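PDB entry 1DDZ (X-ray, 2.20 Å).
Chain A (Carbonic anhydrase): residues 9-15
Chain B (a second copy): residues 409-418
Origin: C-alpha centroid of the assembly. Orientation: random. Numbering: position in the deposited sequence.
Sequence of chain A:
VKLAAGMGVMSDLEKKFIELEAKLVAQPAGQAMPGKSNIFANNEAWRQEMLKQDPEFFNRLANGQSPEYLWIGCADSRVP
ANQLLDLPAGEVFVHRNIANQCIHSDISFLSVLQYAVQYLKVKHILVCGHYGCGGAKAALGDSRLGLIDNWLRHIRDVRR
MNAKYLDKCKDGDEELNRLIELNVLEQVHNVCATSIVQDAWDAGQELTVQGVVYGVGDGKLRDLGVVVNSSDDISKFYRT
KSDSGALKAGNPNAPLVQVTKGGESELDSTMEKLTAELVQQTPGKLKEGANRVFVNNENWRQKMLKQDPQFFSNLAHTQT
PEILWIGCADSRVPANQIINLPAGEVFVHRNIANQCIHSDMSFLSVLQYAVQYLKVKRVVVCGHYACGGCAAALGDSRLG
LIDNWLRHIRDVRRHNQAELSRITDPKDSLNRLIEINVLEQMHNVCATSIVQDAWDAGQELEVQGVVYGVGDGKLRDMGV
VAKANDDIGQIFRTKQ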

ATOM      1  N   VAL A   9     -31.931  -1.314   6.482  1.00 55.88           N
ATOM      2  CA  VAL A   9     -31.314   0.043   6.554  1.00 53.98           C
ATOM      3  C   VAL A   9     -30.074   0.124   5.637  1.00 51.01           C
ATOM      4  O   VAL A   9     -28.938   0.260   6.088  1.00 52.21           O
ATOM      5  CB  VAL A   9     -30.979   0.407   8.040  1.00 55.18           C
ATOM      6  CG1 VAL A   9     -30.026  -0.622   8.657  1.00 55.50           C
ATOM      7  CG2 VAL A   9     -30.433   1.843   8.147  1.00 56.74           C
ATOM      8  N   MET A  10     -30.317   0.027   4.338  1.00 44.99           N
ATOM      9  CA  MET A  10     -29.249   0.070   3.353  1.00 38.57           C
ATOM     10  C   MET A  10     -29.193   1.485   2.848  1.00 33.54           C
ATOM     11  O   MET A  10     -30.185   2.190   2.933  1.00 32.71           O
ATOM     12  CB  MET A  10     -29.586  -0.857   2.186  1.00 38.42           C
ATOM     13  CG  MET A  10     -29.759  -2.309   2.574  1.00 39.46           C
ATOM     14  SD  MET A  10     -30.128  -3.293   1.130  1.00 43.26           S
ATOM     15  CE  MET A  10     -31.824  -2.807   0.812  1.00 38.74           C
ATOM     16  N   SER A  11     -28.041   1.912   2.355  1.00 27.92           N
ATOM     17  CA  SER A  11     -27.936   3.262   1.821  1.00 24.03           C
ATOM     18  C   SER A  11     -28.456   3.190   0.399  1.00 20.24           C
ATOM     19  O   SER A  11     -28.629   2.097  -0.152  1.00 19.70           O
ATOM     20  CB  SER A  11     -26.477   3.731   1.783  1.00 23.75           C
ATOM     21  OG  SER A  11     -25.699   2.921   0.915  1.00 23.56           O
ATOM     22  N   ASP A  12     -28.648   4.349  -0.207  1.00 17.48           N
ATOM     23  CA  ASP A  12     -29.100   4.425  -1.573  1.00 19.29           C
ATOM     24  C   ASP A  12     -28.126   3.748  -2.515  1.00 20.89           C
ATOM     25  O   ASP A  12     -28.552   3.109  -3.476  1.00 20.64           O
ATOM     26  CB  ASP A  12     -29.280   5.871  -1.975  1.00 24.25           C
ATOM     27  CG  ASP A  12     -30.398   6.546  -1.207  1.00 29.35           C
ATOM     28  OD1 ASP A  12     -31.197   5.835  -0.546  1.00 31.22           O
ATOM     29  OD2 ASP A  12     -30.476   7.790  -1.269  1.00 32.76           O
ATOM     30  N   LEU A  13     -26.824   3.865  -2.239  1.00 17.09           N
ATOM     31  CA  LEU A  13     -25.828   3.215  -3.087  1.00 16.92           C
ATOM     32  C   LEU A  13     -26.072   1.710  -3.046  1.00 14.53           C
ATOM     33  O   LEU A  13     -26.111   1.054  -4.080  1.00 15.39           O
ATOM     34  CB  LEU A  13     -24.413   3.491  -2.598  1.00 14.89           C
ATOM     35  CG  LEU A  13     -23.348   3.864  -3.630  1.00 13.63           C
ATOM     36  CD1 LEU A  13     -22.011   3.405  -3.107  1.00 13.43           C
ATOM     37  CD2 LEU A  13     -23.620   3.268  -4.972  1.00  7.29           C
ATOM     38  N   GLU A  14     -26.213   1.174  -1.839  1.00 16.75           N
ATOM     39  CA  GLU A  14     -26.465  -0.254  -1.629  1.00 16.88           C
ATOM     40  C   GLU A  14     -27.700  -0.739  -2.392  1.00 18.66           C
ATOM     41  O   GLU A  14     -27.654  -1.762  -3.073  1.00 16.71           O
ATOM     42  CB  GLU A  14     -26.599  -0.555  -0.125  1.00 21.25           C
ATOM     43  CG  GLU A  14     -25.288  -1.038   0.533  1.00 31.33           C
ATOM     44  CD  GLU A  14     -25.070  -0.567   1.982  1.00 35.44           C
ATOM     45  OE1 GLU A  14     -23.898  -0.622   2.432  1.00 38.16           O
ATOM     46  OE2 GLU A  14     -26.041  -0.155   2.665  1.00 31.77           O
ATOM     47  N   LYS A  15     -28.786   0.026  -2.323  1.00 16.13           N
ATOM     48  CA  LYS A  15     -30.015  -0.342  -3.014  1.00 16.91           C
ATOM     49  C   LYS A  15     -29.752  -0.351  -4.501  1.00 17.68           C
ATOM     50  O   LYS A  15     -30.098  -1.303  -5.205  1.00 18.78           O
ATOM     51  CB  LYS A  15     -31.121   0.659  -2.705  1.00 20.05           C
ATOM     52  CG  LYS A  15     -31.576   0.640  -1.261  1.00 22.92           C
ATOM     53  CD  LYS A  15     -32.659   1.665  -1.079  1.00 27.32           C
ATOM     54  CE  LYS A  15     -33.122   1.749   0.364  1.00 32.13           C
ATOM     55  NZ  LYS A  15     -34.051   2.914   0.495  1.00 37.67           N
TER
ATOM     56  N   ILE B 409     -14.864  -2.209   6.768  1.00 17.46           N
ATOM     57  CA  ILE B 409     -15.784  -2.565   7.850  1.00 17.59           C
ATOM     58  C   ILE B 409     -17.220  -2.427   7.322  1.00 17.56           C
ATOM     59  O   ILE B 409     -18.120  -3.133   7.753  1.00 18.26           O
ATOM     60  CB  ILE B 409     -15.573  -1.689   9.095  1.00 16.56           C
ATOM     61  CG1 ILE B 409     -14.352  -2.179   9.863  1.00 13.12           C
ATOM     62  CG2 ILE B 409     -16.790  -1.753  10.010  1.00 18.56           C
ATOM     63  CD1 ILE B 409     -13.287  -1.156   9.956  1.00 19.07           C
ATOM     64  N   ARG B 410     -17.413  -1.537   6.357  1.00 16.21           N
ATOM     65  CA  ARG B 410     -18.711  -1.346   5.740  1.00 19.06           C
ATOM     66  C   ARG B 410     -19.093  -2.598   4.947  1.00 18.78           C
ATOM     67  O   ARG B 410     -20.240  -3.020   4.978  1.00 16.32           O
ATOM     68  CB  ARG B 410     -18.699  -0.118   4.837  1.00 22.75           C
ATOM     69  CG  ARG B 410     -19.080   1.164   5.548  1.00 24.61           C
ATOM     70  CD  ARG B 410     -20.529   1.110   6.018  1.00 31.54           C
ATOM     71  NE  ARG B 410     -21.159   2.389   5.747  1.00 33.63           N
ATOM     72  CZ  ARG B 410     -22.067   2.609   4.808  1.00 33.79           C
ATOM     73  NH1 ARG B 410     -22.523   1.627   4.037  1.00 32.42           N
ATOM     74  NH2 ARG B 410     -22.408   3.855   4.544  1.00 34.25           N
ATOM     75  N   ASP B 411     -18.117  -3.228   4.297  1.00 18.46           N
ATOM     76  CA  ASP B 411     -18.382  -4.468   3.561  1.00 17.76           C
ATOM     77  C   ASP B 411     -18.869  -5.541   4.545  1.00 16.92           C
ATOM     78  O   ASP B 411     -19.765  -6.333   4.239  1.00 20.76           O
ATOM     79  CB  ASP B 411     -17.117  -4.977   2.869  1.00 17.56           C
ATOM     80  CG  ASP B 411     -16.683  -4.111   1.721  1.00 19.76           C
ATOM     81  OD1 ASP B 411     -17.408  -3.173   1.329  1.00 17.95           O
ATOM     82  OD2 ASP B 411     -15.589  -4.384   1.203  1.00 26.26           O
ATOM     83  N   VAL B 412     -18.255  -5.588   5.718  1.00 14.25           N
ATOM     84  CA  VAL B 412     -18.647  -6.553   6.721  1.00 13.21           C
ATOM     85  C   VAL B 412     -20.109  -6.320   7.116  1.00 16.97           C
ATOM     86  O   VAL B 412     -20.903  -7.259   7.229  1.00 17.65           O
ATOM     87  CB  VAL B 412     -17.755  -6.448   7.954  1.00 11.91           C
ATOM     88  CG1 VAL B 412     -18.174  -7.491   9.005  1.00  7.00           C
ATOM     89  CG2 VAL B 412     -16.299  -6.653   7.549  1.00 10.23           C
ATOM     90  N   ARG B 413     -20.475  -5.059   7.301  1.00 16.40           N
ATOM     91  CA  ARG B 413     -21.830  -4.725   7.685  1.00 17.60           C
ATOM     92  C   ARG B 413     -22.799  -5.207   6.617  1.00 19.13           C
ATOM     93  O   ARG B 413     -23.714  -5.974   6.897  1.00 19.54           O
ATOM     94  CB  ARG B 413     -21.984  -3.219   7.825  1.00 17.44           C
ATOM     95  CG  ARG B 413     -23.197  -2.850   8.637  1.00 19.72           C
ATOM     96  CD  ARG B 413     -23.497  -1.391   8.597  1.00 20.94           C
ATOM     97  NE  ARG B 413     -24.221  -1.117   7.383  1.00 28.54           N
ATOM     98  CZ  ARG B 413     -25.463  -0.669   7.338  1.00 28.33           C
ATOM     99  NH1 ARG B 413     -26.144  -0.428   8.457  1.00 31.45           N
ATOM    100  NH2 ARG B 413     -26.036  -0.511   6.155  1.00 35.05           N
ATOM    101  N   ARG B 414     -22.545  -4.763   5.390  1.00 18.35           N
ATOM    102  CA  ARG B 414     -23.344  -5.099   4.228  1.00 19.02           C
ATOM    103  C   ARG B 414     -23.537  -6.596   4.012  1.00 18.06           C
ATOM    104  O   ARG B 414     -24.633  -7.033   3.716  1.00 21.03           O
ATOM    105  CB  ARG B 414     -22.732  -4.468   2.981  1.00 20.97           C
ATOM    106  CG  ARG B 414     -23.393  -4.885   1.678  1.00 21.44           C
ATOM    107  CD  ARG B 414     -22.886  -4.118   0.466  1.00 23.66           C
ATOM    108  NE  ARG B 414     -21.436  -4.158   0.352  1.00 32.38           N
ATOM    109  CZ  ARG B 414     -20.764  -4.637  -0.690  1.00 37.66           C
ATOM    110  NH1 ARG B 414     -21.405  -5.151  -1.738  1.00 38.68           N
ATOM    111  NH2 ARG B 414     -19.437  -4.560  -0.698  1.00 42.63           N
ATOM    112  N   HIS B 415     -22.493  -7.388   4.196  1.00 16.30           N
ATOM    113  CA  HIS B 415     -22.594  -8.825   3.985  1.00 16.88           C
ATOM    114  C   HIS B 415     -23.130  -9.595   5.182  1.00 19.89           C
ATOM    115  O   HIS B 415     -23.219 -10.825   5.127  1.00 21.58           O
ATOM    116  CB  HIS B 415     -21.230  -9.406   3.596  1.00 14.43           C
ATOM    117  CG  HIS B 415     -20.718  -8.921   2.276  1.00 15.37           C
ATOM    118  ND1 HIS B 415     -19.451  -8.416   2.105  1.00 15.34           N
ATOM    119  CD2 HIS B 415     -21.322  -8.831   1.066  1.00 15.98           C
ATOM    120  CE1 HIS B 415     -19.291  -8.033   0.850  1.00 17.85           C
ATOM    121  NE2 HIS B 415     -20.411  -8.275   0.197  1.00 18.19           N
ATOM    122  N   ASN B 416     -23.511  -8.886   6.245  1.00 17.62           N
ATOM    123  CA  ASN B 416     -23.986  -9.543   7.453  1.00 18.19           C
ATOM    124  C   ASN B 416     -25.238  -8.922   8.014  1.00 15.41           C
ATOM    125  O   ASN B 416     -25.509  -8.986   9.204  1.00 13.60           O
ATOM    126  CB  ASN B 416     -22.892  -9.555   8.521  1.00 16.37           C
ATOM    127  CG  ASN B 416     -21.760 -10.476   8.174  1.00 17.45           C
ATOM    128  OD1 ASN B 416     -21.720 -11.606   8.624  1.00 19.55           O
ATOM    129  ND2 ASN B 416     -20.817  -9.989   7.380  1.00 20.57           N
ATOM    130  N   GLN B 417     -26.029  -8.329   7.141  1.00 22.14           N
ATOM    131  CA  GLN B 417     -27.283  -7.717   7.554  1.00 26.04           C
ATOM    132  C   GLN B 417     -28.277  -8.756   8.105  1.00 31.09           C
ATOM    133  O   GLN B 417     -29.144  -8.413   8.894  1.00 31.91           O
ATOM    134  CB  GLN B 417     -27.911  -6.981   6.374  1.00 29.32           C
ATOM    135  CG  GLN B 417     -27.211  -5.697   6.003  1.00 33.61           C
ATOM    136  CD  GLN B 417     -27.469  -4.600   7.009  1.00 33.21           C
ATOM    137  OE1 GLN B 417     -27.509  -4.837   8.213  1.00 37.77           O
ATOM    138  NE2 GLN B 417     -27.685  -3.403   6.521  1.00 31.24           N
ATOM    139  N   ALA B 418     -28.164 -10.015   7.680  1.00 33.62           N
ATOM    140  CA  ALA B 418     -29.056 -11.061   8.175  1.00 34.62           C
ATOM    141  C   ALA B 418     -28.995 -11.058   9.701  1.00 34.39           C
ATOM    142  O   ALA B 418     -30.018 -10.932  10.380  1.00 36.73           O
ATOM    143  CB  ALA B 418     -28.620 -12.421   7.633  1.00 40.49           C
TER
HETATM  144  O   HOH W   1     -22.696  -1.075   4.994  1.00 27.97           O
HETATM  145  O   HOH W   2     -26.974  -2.731   3.971  1.00 42.15           O

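The chain A stretch runs in as a loop and turns into a helix at D12(A), with S11(A) at the N-cap position; the K15(A) N to S11(A) O hydrogen bond of 3.0 Å marks the first helical turn. In chain B, residues 409-414 belong to a helix whose i to i+4 bonds include R413(B) N to I409(B) O at 3.1 Å and R414(B) N to R410(B) O at 2.9 Å. The backbones stay well apart, with CA separations of 8.8 Å for V9(A) and Q417(B) and 7.9 Å for M10(A) and R414(B), so long side chains must span the gap. Together the stretches bury 296 Å².

E14(A) is the centre of the contact and loses 75 Å², the largest share of any residue. Its CA-to-CB bond points toward chain B, as those of R410(B) and R413(B) point toward chain A, and its carboxylate divides between the two arginines. OE1 of E14(A) lies 3.1 Å from NH1 of R410(B), and OE2 of E14(A) lies 3.5 Å from NH2 of R413(B); both pairs are salt bridges. Each oxygen sits at the edge of its guanidinium, near the plane, where the N-H groups point. A buried acid suits this place because two cations compensate its charge.

The carboxylate is also fixed from within chain A. S11(A) N donates to E14(A) OE2 at 2.9 Å (163°), while E14(A) N returns a weak capping bond to S11(A) OG at 3.3 Å (171°).

R413(B) reaches further, to the backbone: its NH2 donates to V9(A) O at 3.0 Å with an angle of 172°, the only direct hydrogen bond across the stretches besides the salt-bridge pairs. Its chi1 and chi2 are both t, extending the chain as far as CD, and chi3 is p (82°). V9(A) CG1 packs 3.9 Å from R413(B) NH1, a van der Waals contact between methyl and guanidinium.

Water 1 donates to E14(A) OE1 (2.9 Å) and R410(B) O (3.1 Å), and accepts from R410(B) NH1 (2.9 Å) and R413(B) NE (2.8 Å), so two donors and two acceptors surround it. Water 2 accepts from Q417(B) NE2 at 2.7 Å and donates weakly to E14(A) OE2 at 3.0 Å, giving the amide an indirect link to the carboxylate.

R414(B) CD packs 3.9 Å from CG of E14(A), while R414(B) NH2 forms a salt bridge with D411(B) OD1 at 3.2 Å and NH1 is hydrogen-bonded elsewhere in the structure.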